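Local coordinates for protein transcription factor MBP1 (Magnaporthe oryzae, PDB 4UX5) that binds DNA through this N-terminal winged helix-turn-helix domain and probably activates transcription by RNA polymerase II, at residues A[57-60]-A[61-64]; A[64-67]-A[68-72]; A[104-107]-A[108-112]. All coordinates share one frame; numbering follows the deposited sequence.

How the contacts relate
Contact 1 spans the loop and first turn of helix 60-71; contact 2 continues along it to Gln72, where the coil widens. They share Thr64 and touch where Phe58 CZ meets Ile66 CD1 at 3.8 Å. Contact 1 is a surface contact in which Lys60 bonds a guanine and Arg63 a phosphate. Contact 2 is partly buried, with Leu67 and Val71 inside and Arg65, Arg69 and Glu70 exposed. It meets the DNA backbone through Gln72 NE2 and packing by Leu67 and Glu68. Contact 3 is also partly buried, but its nearest atom lies about 14 Å from the nucleic acid. It links helices 93-102 and 110-114 by a turn, apolar packing and a salt bridge within the chain.

Contact 1: residues A[57-60]-A[61-64]; sequences GFDK and PART. With nucleotides of chain C.
Asp59 is the N-cap of helix 60-71, and the chain turns there from the loop into the first helical turn. Asp59 O accepts from Arg63 N at 3.1 Å in a straight bond, with an N-H...O angle of 176°. Lys60 O takes two donors from Thr64: the backbone N at 2.9 Å, and OG1, which sits above the carbonyl plane.

Lys60 makes a direct base contact. Its CG is anti to the backbone N (chi1 -168°), and the chain bends at chi2 and again at chi4. This carries NZ to N7 of guanine DG10 of chain C, where it donates a hydrogen bond of 2.9 Å. Lys60 CE also comes within 3.4 Å of N7 of DG10. N7 lies on the major-groove edge of a guanine. Lys60 packs on a thymine base as well.

Arg63 goes back over the turn. Lys60 CA stands 3.7 Å above the guanidinium plane of Arg63, over the centre of the group. At its edge NH1 makes a weak hydrogen bond to Phe58 O at 3.1 Å. NH2 forms a salt bridge with a DNA phosphate. The flat group is thus held between backbone and DNA. Asp59 OD1 rests against the methyl CB of Ala62, and the Phe58 ring meets that methyl obliquely through CD1 at 3.9 Å.

In this winged helix-turn-helix domain the turn follows helix 49-55. Phe58 and Arg63 both pack on Leu53 of that helix, and Arg63 also touches Lys54.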
# COMPACT_ATOMS: atom_id res chain seq x y z
N GLY A 57 15.80 -15.67 -9.23
CA GLY A 57 14.89 -16.28 -10.18
C GLY A 57 13.42 -16.27 -9.80
O GLY A 57 12.58 -16.81 -10.52
N PHE A 58 13.09 -15.64 -8.67
CA PHE A 58 11.74 -15.70 -8.11
C PHE A 58 10.70 -14.90 -8.90
O PHE A 58 10.91 -13.73 -9.22
CB PHE A 58 11.76 -15.21 -6.67
CG PHE A 58 12.64 -16.01 -5.77
CD1 PHE A 58 12.39 -17.36 -5.57
CD2 PHE A 58 13.71 -15.43 -5.12
CE1 PHE A 58 13.20 -18.12 -4.74
CE2 PHE A 58 14.53 -16.18 -4.29
CZ PHE A 58 14.27 -17.53 -4.10
N ASP A 59 9.58 -15.55 -9.19
CA ASP A 59 8.44 -14.88 -9.81
C ASP A 59 7.51 -14.32 -8.74
O ASP A 59 7.81 -14.40 -7.55
CB ASP A 59 7.69 -15.84 -10.74
CG ASP A 59 7.07 -17.00 -9.99
OD1 ASP A 59 7.57 -17.34 -8.89
OD2 ASP A 59 6.09 -17.58 -10.50
N LYS A 60 6.38 -13.76 -9.17
CA LYS A 60 5.50 -13.03 -8.26
C LYS A 60 5.04 -13.84 -7.03
O LYS A 60 5.24 -13.39 -5.90
CB LYS A 60 4.28 -12.49 -9.01
CG LYS A 60 3.45 -11.48 -8.22
CD LYS A 60 4.28 -10.26 -7.85
CE LYS A 60 3.47 -9.23 -7.09
NZ LYS A 60 2.33 -8.70 -7.89
N PRO A 61 4.44 -15.03 -7.23
CA PRO A 61 3.95 -15.73 -6.03
C PRO A 61 5.07 -16.19 -5.10
O PRO A 61 4.88 -16.25 -3.89
CB PRO A 61 3.21 -16.95 -6.61
CG PRO A 61 2.97 -16.62 -8.05
CD PRO A 61 4.15 -15.80 -8.45
N ALA A 62 6.23 -16.52 -5.67
CA ALA A 62 7.37 -17.00 -4.90
C ALA A 62 7.89 -15.92 -3.95
O ALA A 62 8.04 -16.16 -2.75
CB ALA A 62 8.48 -17.47 -5.82
N ARG A 63 8.16 -14.74 -4.50
CA ARG A 63 8.68 -13.65 -3.68
C ARG A 63 7.60 -13.07 -2.79
O ARG A 63 7.89 -12.50 -1.75
CB ARG A 63 9.31 -12.57 -4.56
CG ARG A 63 8.40 -11.94 -5.60
CD ARG A 63 9.18 -10.94 -6.45
NE ARG A 63 8.34 -10.18 -7.36
CZ ARG A 63 8.19 -10.45 -8.65
NH1 ARG A 63 8.84 -11.47 -9.20
NH2 ARG A 63 7.40 -9.70 -9.41
N THR A 64 6.34 -13.22 -3.20
CA THR A 64 5.22 -12.83 -2.35
C THR A 64 5.28 -13.59 -1.03
O THR A 64 5.12 -13.01 0.05
CB THR A 64 3.85 -13.08 -3.02
OG1 THR A 64 3.72 -12.27 -4.19
CG2 THR A 64 2.71 -12.76 -2.06
P DG C 10 5.77 -6.19 -3.36
OP1 DG C 10 6.95 -6.18 -2.47
OP2 DG C 10 5.63 -7.23 -4.40
O5' DG C 10 4.47 -6.21 -2.43
C5' DG C 10 4.31 -5.21 -1.43
C4' DG C 10 2.84 -4.98 -1.11
O4' DG C 10 2.09 -4.81 -2.34
C3' DG C 10 2.16 -6.13 -0.36
O3' DG C 10 1.25 -5.59 0.58
C2' DG C 10 1.44 -6.88 -1.47
C1' DG C 10 1.02 -5.73 -2.37
N9 DG C 10 0.78 -6.13 -3.75
C8 DG C 10 1.62 -6.85 -4.55
N7 DG C 10 1.14 -7.07 -5.75
C5 DG C 10 -0.10 -6.45 -5.73
C6 DG C 10 -1.08 -6.35 -6.74
O6 DG C 10 -1.04 -6.80 -7.90
N1 DG C 10 -2.20 -5.63 -6.31
C2 DG C 10 -2.35 -5.09 -5.06
N2 DG C 10 -3.49 -4.43 -4.83
N3 DG C 10 -1.43 -5.17 -4.10
C4 DG C 10 -0.34 -5.87 -4.50

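Contact 2: residues A[64-67]-A[68-72]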
# COMPACT_ATOMS: atom_id res chain seq x y z
N THR A 64 6.34 -13.22 -3.20
CA THR A 64 5.22 -12.83 -2.35
C THR A 64 5.28 -13.59 -1.03
O THR A 64 5.12 -13.01 0.05
CB THR A 64 3.85 -13.08 -3.02
OG1 THR A 64 3.72 -12.27 -4.19
CG2 THR A 64 2.71 -12.76 -2.06
N ARG A 65 5.53 -14.89 -1.12
CA ARG A 65 5.63 -15.74 0.06
C ARG A 65 6.85 -15.37 0.91
O ARG A 65 6.76 -15.30 2.13
CB ARG A 65 5.71 -17.22 -0.35
CG ARG A 65 5.87 -18.16 0.83
CD ARG A 65 6.36 -19.53 0.39
NE ARG A 65 6.68 -20.38 1.54
CZ ARG A 65 7.28 -21.56 1.45
NH1 ARG A 65 7.64 -22.04 0.27
NH2 ARG A 65 7.52 -22.27 2.55
N ILE A 66 7.98 -15.13 0.24
CA ILE A 66 9.21 -14.78 0.94
C ILE A 66 9.09 -13.44 1.64
O ILE A 66 9.52 -13.29 2.79
CB ILE A 66 10.41 -14.74 -0.04
CG1 ILE A 66 10.61 -16.10 -0.69
CG2 ILE A 66 11.67 -14.30 0.69
CD1 ILE A 66 11.76 -16.15 -1.67
N LEU A 67 8.50 -12.46 0.96
CA LEU A 67 8.32 -11.13 1.54
C LEU A 67 7.39 -11.18 2.75
O LEU A 67 7.65 -10.52 3.76
CB LEU A 67 7.76 -10.17 0.49
CG LEU A 67 8.74 -9.73 -0.60
CD1 LEU A 67 7.99 -9.18 -1.80
CD2 LEU A 67 9.72 -8.70 -0.06
N GLU A 68 6.33 -11.97 2.65
CA GLU A 68 5.32 -12.04 3.70
C GLU A 68 5.78 -12.86 4.91
O GLU A 68 5.56 -12.46 6.06
CB GLU A 68 4.02 -12.63 3.16
CG GLU A 68 3.20 -11.66 2.33
CD GLU A 68 1.97 -12.30 1.73
OE1 GLU A 68 2.04 -13.49 1.36
OE2 GLU A 68 0.93 -11.61 1.62
N ARG A 69 6.42 -14.00 4.65
CA ARG A 69 6.74 -14.94 5.71
C ARG A 69 8.09 -14.68 6.37
O ARG A 69 8.38 -15.23 7.44
CB ARG A 69 6.71 -16.37 5.16
CG ARG A 69 5.31 -16.91 4.92
CD ARG A 69 5.33 -18.36 4.47
NE ARG A 69 4.10 -19.06 4.83
CZ ARG A 69 2.97 -19.02 4.12
NH1 ARG A 69 2.92 -18.31 3.00
NH2 ARG A 69 1.90 -19.68 4.54
N GLU A 70 8.91 -13.84 5.75
CA GLU A 70 10.27 -13.62 6.23
C GLU A 70 10.63 -12.14 6.35
O GLU A 70 10.93 -11.65 7.44
CB GLU A 70 11.28 -14.32 5.31
CG GLU A 70 11.06 -15.82 5.17
CD GLU A 70 11.86 -16.43 4.05
OE1 GLU A 70 12.78 -15.75 3.53
OE2 GLU A 70 11.58 -17.59 3.67
N VAL A 71 10.58 -11.44 5.22
CA VAL A 71 11.00 -10.05 5.16
C VAL A 71 10.13 -9.12 6.01
O VAL A 71 10.64 -8.25 6.71
CB VAL A 71 11.01 -9.54 3.70
CG1 VAL A 71 11.52 -8.11 3.64
CG2 VAL A 71 11.87 -10.45 2.83
N GLN A 72 8.81 -9.32 5.95
CA GLN A 72 7.88 -8.46 6.68
C GLN A 72 7.96 -8.63 8.20
O GLN A 72 7.44 -7.80 8.94
CB GLN A 72 6.44 -8.72 6.22
CG GLN A 72 6.07 -8.04 4.91
CD GLN A 72 4.64 -8.33 4.50
OE1 GLN A 72 3.87 -8.93 5.25
NE2 GLN A 72 4.27 -7.90 3.30
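Leu67 packs against Val71 one turn further along helix 60-71, the two side chains side by side and pointing the same way. Leu67 CB lies by the peptide to Glu68 simply because of the chain. Its CG is anti to the carbonyl carbon (chi1 -72°), and CD2 then reaches Val71 CG2 at 4.0 Å. Beyond this pair, Leu67 packs on Thr50 and Leu53 of helix 49-55 and on Thr89 of strand 88-91, and Val71 packs on Ile91. Leu67 also packs on a DNA phosphate. In this winged helix-turn-helix fold the side chain thus lies between the protein core and the DNA backbone.

The hydrogen-bond pattern widens here. Glu68 N and Arg69 N bond to the carbonyls four residues back, as in an alpha helix. Val71 N then bonds to Ile66 O at 3.2 Å, and Gln72 N to Leu67 O at 2.8 Å. These i to i-5 bonds make a wider pi-type turn. Gln72 NE2 hydrogen-bonds a DNA phosphate.

Ile66 packs on Leu53, Phe58 and Asn103, and its CG2 meets Glu70 OE1 at 3.4 Å. On the outer side Arg65 and Arg69 have like charges, with NE to NE 4.4 Å. Their guanidinium planes stand 82° apart, and Arg69 CD lies at the edge of the Arg65 group.

Contact 3: residues A[104-107]-A[108-112]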
# COMPACT_ATOMS: atom_id res chain seq x y z
N ASN A 104 21.13 -16.32 -2.53
CA ASN A 104 22.19 -16.60 -3.50
C ASN A 104 22.26 -15.60 -4.66
O ASN A 104 22.25 -16.00 -5.82
CB ASN A 104 22.01 -18.02 -4.05
CG ASN A 104 23.28 -18.59 -4.64
OD1 ASN A 104 24.38 -18.33 -4.15
ND2 ASN A 104 23.14 -19.37 -5.71
N ILE A 105 22.35 -14.31 -4.34
CA ILE A 105 22.32 -13.28 -5.39
C ILE A 105 23.22 -12.09 -5.04
O ILE A 105 23.31 -11.13 -5.81
CB ILE A 105 20.87 -12.79 -5.65
CG1 ILE A 105 20.74 -12.12 -7.02
CG2 ILE A 105 20.40 -11.88 -4.52
CD1 ILE A 105 21.16 -13.00 -8.17
N PHE A 106 23.89 -12.17 -3.90
CA PHE A 106 24.74 -11.07 -3.45
C PHE A 106 25.86 -10.72 -4.43
O PHE A 106 26.20 -9.55 -4.61
CB PHE A 106 25.35 -11.39 -2.08
CG PHE A 106 26.24 -10.31 -1.55
CD1 PHE A 106 25.70 -9.22 -0.89
CD2 PHE A 106 27.61 -10.37 -1.73
CE1 PHE A 106 26.52 -8.21 -0.40
CE2 PHE A 106 28.43 -9.37 -1.24
CZ PHE A 106 27.88 -8.29 -0.58
N ASP A 107 26.43 -11.74 -5.06
CA ASP A 107 27.54 -11.53 -5.98
C ASP A 107 27.14 -10.73 -7.22
O ASP A 107 27.88 -9.85 -7.66
CB ASP A 107 28.14 -12.88 -6.41
CG ASP A 107 28.89 -13.57 -5.29
OD1 ASP A 107 29.39 -12.86 -4.39
OD2 ASP A 107 28.99 -14.81 -5.32
N ARG A 108 25.97 -11.02 -7.77
CA ARG A 108 25.50 -10.31 -8.95
C ARG A 108 25.11 -8.87 -8.62
O ARG A 108 25.15 -7.99 -9.47
CB ARG A 108 24.31 -11.04 -9.59
CG ARG A 108 23.86 -10.44 -10.91
CD ARG A 108 22.65 -11.17 -11.47
NE ARG A 108 22.22 -10.62 -12.75
CZ ARG A 108 22.61 -11.08 -13.93
NH1 ARG A 108 23.46 -12.10 -14.00
NH2 ARG A 108 22.16 -10.51 -15.05
N LEU A 109 24.74 -8.65 -7.36
CA LEU A 109 24.27 -7.34 -6.92
C LEU A 109 25.31 -6.61 -6.09
O LEU A 109 25.00 -5.62 -5.44
CB LEU A 109 22.98 -7.48 -6.10
CG LEU A 109 21.81 -8.22 -6.75
CD1 LEU A 109 20.63 -8.25 -5.79
CD2 LEU A 109 21.42 -7.56 -8.06
N ARG A 110 26.55 -7.10 -6.12
CA ARG A 110 27.62 -6.54 -5.29
C ARG A 110 27.81 -5.01 -5.38
O ARG A 110 27.99 -4.36 -4.35
CB ARG A 110 28.94 -7.23 -5.62
CG ARG A 110 30.12 -6.73 -4.79
CD ARG A 110 31.36 -7.58 -5.02
NE ARG A 110 31.17 -8.95 -4.56
CZ ARG A 110 31.45 -9.37 -3.33
NH1 ARG A 110 31.93 -8.53 -2.43
NH2 ARG A 110 31.24 -10.64 -3.00
N PRO A 111 27.76 -4.43 -6.60
CA PRO A 111 28.00 -2.97 -6.66
C PRO A 111 27.01 -2.10 -5.88
O PRO A 111 27.40 -1.04 -5.40
CB PRO A 111 27.90 -2.67 -8.16
CG PRO A 111 28.28 -3.94 -8.82
CD PRO A 111 27.70 -5.02 -7.95
N ILE A 112 25.75 -2.53 -5.76
CA ILE A 112 24.76 -1.70 -5.07
C ILE A 112 24.93 -1.78 -3.55
O ILE A 112 24.47 -0.90 -2.82
CB ILE A 112 23.31 -2.10 -5.45
CG1 ILE A 112 22.33 -1.00 -5.06
CG2 ILE A 112 22.91 -3.41 -4.79
CD1 ILE A 112 22.68 0.37 -5.61
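Ile105 packs on Leu109, which lies in a type I beta turn from Asp107 to Arg110. The turn follows a Schellman motif that ends helix 93-102, with Asn104 at the C-prime position, and leads into helix 110-114.

The backbone bonds are mostly long or weak. The main one joins Leu109 N to Ile105 O at 3.3 Å, with the donor in the carbonyl plane. The bond closing the turn, from Arg110 N to Asp107 O, is weak at 3.4 Å.

The apolar contacts are made by the branches of Ile105. Ile105 CG2 lies 3.9 Å from Leu109 CD1, and Ile105 CD1 lies against Arg108 CB. Ile105 and Leu109 both pack on Ile52 and Ala55 of helix 49-55. Leu109 also reaches Phe32 of strand 25-32, so Leu109 touches both the helix and the strand.

The charged contacts centre on Arg110. Its chain bends at chi3 (-64°), which turns the guanidinium back alongside Asp107. NH2 donates to OD1 of Asp107 at 3.2 Å in a salt bridge, with the two flat groups 23° apart. NH1 forms a second salt bridge with Glu114. Two carboxylates thus hold the guanidinium.

The edge of the Phe106 ring points at one face of the Arg110 guanidinium. Ring and guanidinium planes are 87° apart, and Phe106 CE2 stands 3.4 Å above the guanidinium plane of Arg110, offset toward its rim.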